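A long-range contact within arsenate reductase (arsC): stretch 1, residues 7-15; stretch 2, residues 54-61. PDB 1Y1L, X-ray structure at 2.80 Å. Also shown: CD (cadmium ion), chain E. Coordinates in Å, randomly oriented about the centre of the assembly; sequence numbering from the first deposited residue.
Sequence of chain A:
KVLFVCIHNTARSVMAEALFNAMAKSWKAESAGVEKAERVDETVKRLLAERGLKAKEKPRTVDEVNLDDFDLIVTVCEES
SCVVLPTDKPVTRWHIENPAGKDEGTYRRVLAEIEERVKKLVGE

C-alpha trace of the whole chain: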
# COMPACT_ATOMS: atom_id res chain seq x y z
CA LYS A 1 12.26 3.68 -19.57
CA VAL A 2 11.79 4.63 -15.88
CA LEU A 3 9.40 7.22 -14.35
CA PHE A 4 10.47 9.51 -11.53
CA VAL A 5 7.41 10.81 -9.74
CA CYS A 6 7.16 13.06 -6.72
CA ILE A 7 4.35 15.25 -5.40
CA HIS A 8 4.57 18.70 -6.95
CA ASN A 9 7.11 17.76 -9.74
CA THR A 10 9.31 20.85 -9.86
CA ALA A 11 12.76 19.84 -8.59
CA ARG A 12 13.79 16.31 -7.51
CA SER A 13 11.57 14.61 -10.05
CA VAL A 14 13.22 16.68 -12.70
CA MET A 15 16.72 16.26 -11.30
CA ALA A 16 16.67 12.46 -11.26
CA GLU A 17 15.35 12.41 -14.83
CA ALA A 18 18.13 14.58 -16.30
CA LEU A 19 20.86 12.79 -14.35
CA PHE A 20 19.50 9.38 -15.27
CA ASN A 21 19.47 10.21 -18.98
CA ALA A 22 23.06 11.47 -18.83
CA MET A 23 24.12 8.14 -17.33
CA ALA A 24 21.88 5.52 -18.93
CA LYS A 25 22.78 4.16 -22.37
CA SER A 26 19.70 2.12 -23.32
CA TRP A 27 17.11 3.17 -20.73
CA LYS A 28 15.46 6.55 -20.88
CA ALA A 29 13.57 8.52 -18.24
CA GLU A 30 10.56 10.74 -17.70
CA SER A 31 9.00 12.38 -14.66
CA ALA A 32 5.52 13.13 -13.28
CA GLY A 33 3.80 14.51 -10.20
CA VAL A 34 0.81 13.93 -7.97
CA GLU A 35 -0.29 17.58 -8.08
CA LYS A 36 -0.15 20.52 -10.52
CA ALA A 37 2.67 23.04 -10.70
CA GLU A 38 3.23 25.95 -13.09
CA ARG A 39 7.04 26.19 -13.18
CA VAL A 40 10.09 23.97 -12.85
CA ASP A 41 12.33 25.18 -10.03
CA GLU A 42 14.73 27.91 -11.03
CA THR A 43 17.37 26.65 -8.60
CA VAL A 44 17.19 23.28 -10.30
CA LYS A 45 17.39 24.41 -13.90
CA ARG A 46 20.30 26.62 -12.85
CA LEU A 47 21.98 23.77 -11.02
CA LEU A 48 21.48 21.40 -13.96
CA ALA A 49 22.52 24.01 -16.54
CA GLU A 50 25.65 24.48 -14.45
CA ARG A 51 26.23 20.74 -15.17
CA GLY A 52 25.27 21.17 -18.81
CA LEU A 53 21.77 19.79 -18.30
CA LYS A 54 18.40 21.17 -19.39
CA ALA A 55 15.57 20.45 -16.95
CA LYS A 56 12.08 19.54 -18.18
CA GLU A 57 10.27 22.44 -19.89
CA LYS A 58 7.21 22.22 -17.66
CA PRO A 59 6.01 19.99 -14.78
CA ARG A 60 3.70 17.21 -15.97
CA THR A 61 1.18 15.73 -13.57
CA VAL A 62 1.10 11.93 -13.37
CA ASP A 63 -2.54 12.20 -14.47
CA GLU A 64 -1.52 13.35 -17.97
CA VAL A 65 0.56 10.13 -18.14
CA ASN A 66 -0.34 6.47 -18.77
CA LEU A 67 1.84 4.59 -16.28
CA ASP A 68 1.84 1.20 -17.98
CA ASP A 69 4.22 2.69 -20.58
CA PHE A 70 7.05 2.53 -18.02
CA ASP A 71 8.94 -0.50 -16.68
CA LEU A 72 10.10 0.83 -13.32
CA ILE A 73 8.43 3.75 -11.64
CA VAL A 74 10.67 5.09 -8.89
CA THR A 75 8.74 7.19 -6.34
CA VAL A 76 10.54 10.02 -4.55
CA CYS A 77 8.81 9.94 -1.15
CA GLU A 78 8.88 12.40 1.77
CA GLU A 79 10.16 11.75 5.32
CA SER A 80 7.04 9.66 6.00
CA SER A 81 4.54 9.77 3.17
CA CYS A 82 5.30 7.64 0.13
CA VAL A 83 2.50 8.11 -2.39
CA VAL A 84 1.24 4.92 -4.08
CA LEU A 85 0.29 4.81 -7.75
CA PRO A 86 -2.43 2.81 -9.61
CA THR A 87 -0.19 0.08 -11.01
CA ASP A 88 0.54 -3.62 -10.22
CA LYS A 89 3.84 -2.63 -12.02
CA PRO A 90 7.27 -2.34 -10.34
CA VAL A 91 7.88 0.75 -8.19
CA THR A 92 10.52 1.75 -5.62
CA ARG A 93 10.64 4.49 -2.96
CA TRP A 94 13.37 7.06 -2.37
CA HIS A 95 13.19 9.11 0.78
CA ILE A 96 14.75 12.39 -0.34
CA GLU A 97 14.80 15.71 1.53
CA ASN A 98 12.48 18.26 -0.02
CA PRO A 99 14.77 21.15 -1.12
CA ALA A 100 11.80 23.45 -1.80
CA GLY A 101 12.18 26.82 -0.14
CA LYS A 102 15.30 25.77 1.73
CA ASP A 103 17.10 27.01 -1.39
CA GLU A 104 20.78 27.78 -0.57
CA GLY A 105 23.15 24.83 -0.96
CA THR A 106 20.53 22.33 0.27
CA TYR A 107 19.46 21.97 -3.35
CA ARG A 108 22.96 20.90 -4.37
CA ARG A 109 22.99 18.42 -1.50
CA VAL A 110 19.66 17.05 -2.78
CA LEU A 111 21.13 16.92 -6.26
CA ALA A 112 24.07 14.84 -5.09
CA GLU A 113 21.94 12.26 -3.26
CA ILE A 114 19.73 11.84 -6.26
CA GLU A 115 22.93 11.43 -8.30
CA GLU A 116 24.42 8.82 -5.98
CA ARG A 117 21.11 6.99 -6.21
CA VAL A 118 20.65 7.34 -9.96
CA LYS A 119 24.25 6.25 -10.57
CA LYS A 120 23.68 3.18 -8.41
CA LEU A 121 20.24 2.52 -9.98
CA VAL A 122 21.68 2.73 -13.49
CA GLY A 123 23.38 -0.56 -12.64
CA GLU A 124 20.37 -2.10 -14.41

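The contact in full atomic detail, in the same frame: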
# COMPACT_ATOMS: atom_id res chain seq x y z
N ILE A 7 5.62 14.55 -5.55
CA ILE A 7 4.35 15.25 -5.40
C ILE A 7 4.18 16.35 -6.43
O ILE A 7 3.60 16.15 -7.48
CB ILE A 7 4.21 15.88 -4.01
CG1 ILE A 7 4.24 14.82 -2.91
CG2 ILE A 7 2.92 16.69 -3.93
CD1 ILE A 7 4.23 15.41 -1.52
N HIS A 8 4.70 17.53 -6.11
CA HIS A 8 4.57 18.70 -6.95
C HIS A 8 5.34 18.73 -8.30
O HIS A 8 4.99 19.49 -9.19
CB HIS A 8 4.74 19.94 -6.08
CG HIS A 8 6.02 19.95 -5.28
ND1 HIS A 8 6.74 21.11 -5.04
CD2 HIS A 8 6.71 18.96 -4.66
CE1 HIS A 8 7.82 20.82 -4.35
NE2 HIS A 8 7.82 19.53 -4.09
N ASN A 9 6.32 17.84 -8.48
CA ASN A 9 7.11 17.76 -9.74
C ASN A 9 7.73 19.08 -10.23
O ASN A 9 7.39 19.59 -11.30
CB ASN A 9 6.29 17.15 -10.88
CG ASN A 9 7.06 17.08 -12.20
OD1 ASN A 9 6.47 17.08 -13.28
ND2 ASN A 9 8.39 17.06 -12.12
N THR A 10 8.69 19.59 -9.48
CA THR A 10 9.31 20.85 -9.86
C THR A 10 10.84 20.79 -9.74
O THR A 10 11.55 21.45 -10.50
CB THR A 10 8.76 21.99 -8.98
OG1 THR A 10 7.35 22.15 -9.18
CG2 THR A 10 9.42 23.29 -9.31
N ALA A 11 11.33 19.96 -8.82
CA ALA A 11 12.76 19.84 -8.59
C ALA A 11 13.32 18.42 -8.70
O ALA A 11 13.85 18.03 -9.74
CB ALA A 11 13.12 20.43 -7.25
N ARG A 12 13.28 17.68 -7.58
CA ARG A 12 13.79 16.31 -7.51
C ARG A 12 13.39 15.43 -8.68
O ARG A 12 14.21 14.76 -9.29
CB ARG A 12 13.35 15.66 -6.20
CG ARG A 12 13.60 16.52 -4.99
CD ARG A 12 13.78 15.73 -3.72
NE ARG A 12 12.54 15.16 -3.19
CZ ARG A 12 11.43 15.85 -2.93
NH1 ARG A 12 10.37 15.23 -2.43
NH2 ARG A 12 11.36 17.15 -3.19
N SER A 13 12.10 15.40 -8.97
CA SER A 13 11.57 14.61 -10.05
C SER A 13 12.39 14.91 -11.28
O SER A 13 12.97 14.03 -11.91
CB SER A 13 10.13 15.02 -10.30
OG SER A 13 9.50 15.34 -9.06
N VAL A 14 12.49 16.20 -11.55
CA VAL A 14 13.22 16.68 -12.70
C VAL A 14 14.72 16.42 -12.63
O VAL A 14 15.35 16.24 -13.65
CB VAL A 14 13.00 18.19 -12.88
CG1 VAL A 14 13.66 18.66 -14.16
CG2 VAL A 14 11.50 18.51 -12.86
N MET A 15 15.29 16.49 -11.43
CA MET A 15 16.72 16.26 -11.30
C MET A 15 17.07 14.83 -11.67
O MET A 15 17.93 14.60 -12.51
CB MET A 15 17.22 16.56 -9.88
CG MET A 15 17.25 18.04 -9.50
SD MET A 15 17.76 18.33 -7.78
CE MET A 15 18.68 19.85 -7.92
N LYS A 54 19.63 20.39 -19.26
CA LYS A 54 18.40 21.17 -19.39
C LYS A 54 17.30 20.41 -18.65
O LYS A 54 17.09 19.23 -18.90
CB LYS A 54 17.97 21.32 -20.86
CG LYS A 54 19.09 21.61 -21.87
CD LYS A 54 19.56 20.31 -22.55
CE LYS A 54 20.64 20.56 -23.60
NZ LYS A 54 21.01 19.31 -24.33
N ALA A 55 16.65 21.08 -17.70
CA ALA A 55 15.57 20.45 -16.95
C ALA A 55 14.35 20.35 -17.87
O ALA A 55 14.37 20.86 -19.00
CB ALA A 55 15.23 21.29 -15.73
N LYS A 56 13.31 19.68 -17.40
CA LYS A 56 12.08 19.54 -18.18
C LYS A 56 11.50 20.95 -18.40
O LYS A 56 11.65 21.83 -17.56
CB LYS A 56 11.08 18.64 -17.43
CG LYS A 56 9.72 18.48 -18.11
CD LYS A 56 8.98 17.23 -17.62
CE LYS A 56 7.58 17.11 -18.24
NZ LYS A 56 7.51 17.20 -19.74
N GLU A 57 10.85 21.14 -19.54
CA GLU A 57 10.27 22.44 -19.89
C GLU A 57 9.19 22.86 -18.92
O GLU A 57 9.13 24.02 -18.51
CB GLU A 57 9.68 22.41 -21.31
CG GLU A 57 10.49 21.65 -22.35
CD GLU A 57 10.41 20.12 -22.17
OE1 GLU A 57 9.29 19.59 -22.00
OE2 GLU A 57 11.47 19.46 -22.20
N LYS A 58 8.31 21.93 -18.57
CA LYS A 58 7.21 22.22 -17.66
C LYS A 58 6.78 20.97 -16.90
O LYS A 58 6.78 19.88 -17.46
CB LYS A 58 6.03 22.80 -18.45
CG LYS A 58 5.55 21.89 -19.56
CD LYS A 58 4.60 22.58 -20.53
CE LYS A 58 5.34 23.17 -21.72
NZ LYS A 58 6.24 24.30 -21.37
N PRO A 59 6.44 21.12 -15.61
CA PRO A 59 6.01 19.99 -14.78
C PRO A 59 4.79 19.28 -15.38
O PRO A 59 3.85 19.93 -15.83
CB PRO A 59 5.65 20.66 -13.46
CG PRO A 59 6.60 21.80 -13.40
CD PRO A 59 6.50 22.35 -14.80
N ARG A 60 4.84 17.96 -15.44
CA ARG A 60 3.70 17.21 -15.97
C ARG A 60 3.11 16.31 -14.89
O ARG A 60 3.79 15.46 -14.32
CB ARG A 60 4.06 16.42 -17.24
CG ARG A 60 4.83 15.11 -17.04
CD ARG A 60 4.88 14.29 -18.34
NE ARG A 60 5.52 12.99 -18.17
CZ ARG A 60 5.53 12.00 -19.07
NH1 ARG A 60 6.14 10.86 -18.79
NH2 ARG A 60 4.91 12.15 -20.24
N THR A 61 1.84 16.54 -14.57
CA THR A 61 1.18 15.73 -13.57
C THR A 61 1.12 14.28 -14.04
O THR A 61 1.08 13.99 -15.24
CB THR A 61 -0.23 16.26 -13.27
OG1 THR A 61 -0.18 17.67 -13.03
CG2 THR A 61 -0.81 15.57 -12.04
CD CD E . 5.91 20.47 -3.05

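A small, two-point contact joins a loop and the first turn of a helix (stretch 1) to an irregular segment (stretch 2): one side-chain-to-backbone hydrogen bond and the packing of a proline at one end, and a patch of apolar contact at the other. Together the two stretches bury 266 Å², and no touching pair is closer in sequence than 41 residues. The backbones come nearest at Asn 9 and Pro 59, whose CA atoms are 5.6 Å apart, and at Val 14 and Ala 55, whose CA atoms are 6.1 Å apart.

Asn 9 carries the polar end. Its CA-to-CB bond points toward stretch 2 and chi1 is t (179°), which places the amide group beside the backbone of Arg 60. There Arg 60 N donates to Asn 9 OD1 at 2.8 Å; the N-H...O angle of 134° makes the bond short but clearly bent. A short polar side chain suits this place, since the carbonyl oxygen of the buried Asn 9 accepts the main-chain NH of Arg 60. The side chain of Arg 60 takes no part in that bond: its CA-to-CB bond points away from stretch 1, and NE is hydrogen-bonded elsewhere in the structure.

Pro 59 fills the space next to this bond. Its CB lies 3.0 Å from the backbone atom Asn 9 O, a tight approach, and 3.7 Å from the side-chain atom Asn 9 OD1. The ring, puckered C-gamma exo, is compact and rigid, and 51 Å² of the residue is covered by stretch 1. Thr 10 adds a looser edge, with OG1 4.3 Å from Pro 59 CG; this hydroxyl is hydrogen-bonded elsewhere in the structure.

At the other end, Ala 11 is the N-cap of the helix, and its O accepts a 2.7 Å hydrogen bond from Met 15 N. The CA-to-CB bond of Val 14, in this first turn, points toward stretch 2, and chi1 is t (-174°). Its CG1 meets Ala 55 CB at 3.4 Å and the backbone atom Lys 56 N, also at 3.4 Å. The branched valine is buried, with 62 Å² covered by stretch 2, while the single methyl of Ala 55 offers an apolar partner without bulk. The CA-to-CB bond of Lys 56 points toward stretch 1, its CB 4.2 Å from Val 14 CG1, but its end leads away, so the aliphatic base can pack while the ammonium group stays clear of the apolar patch.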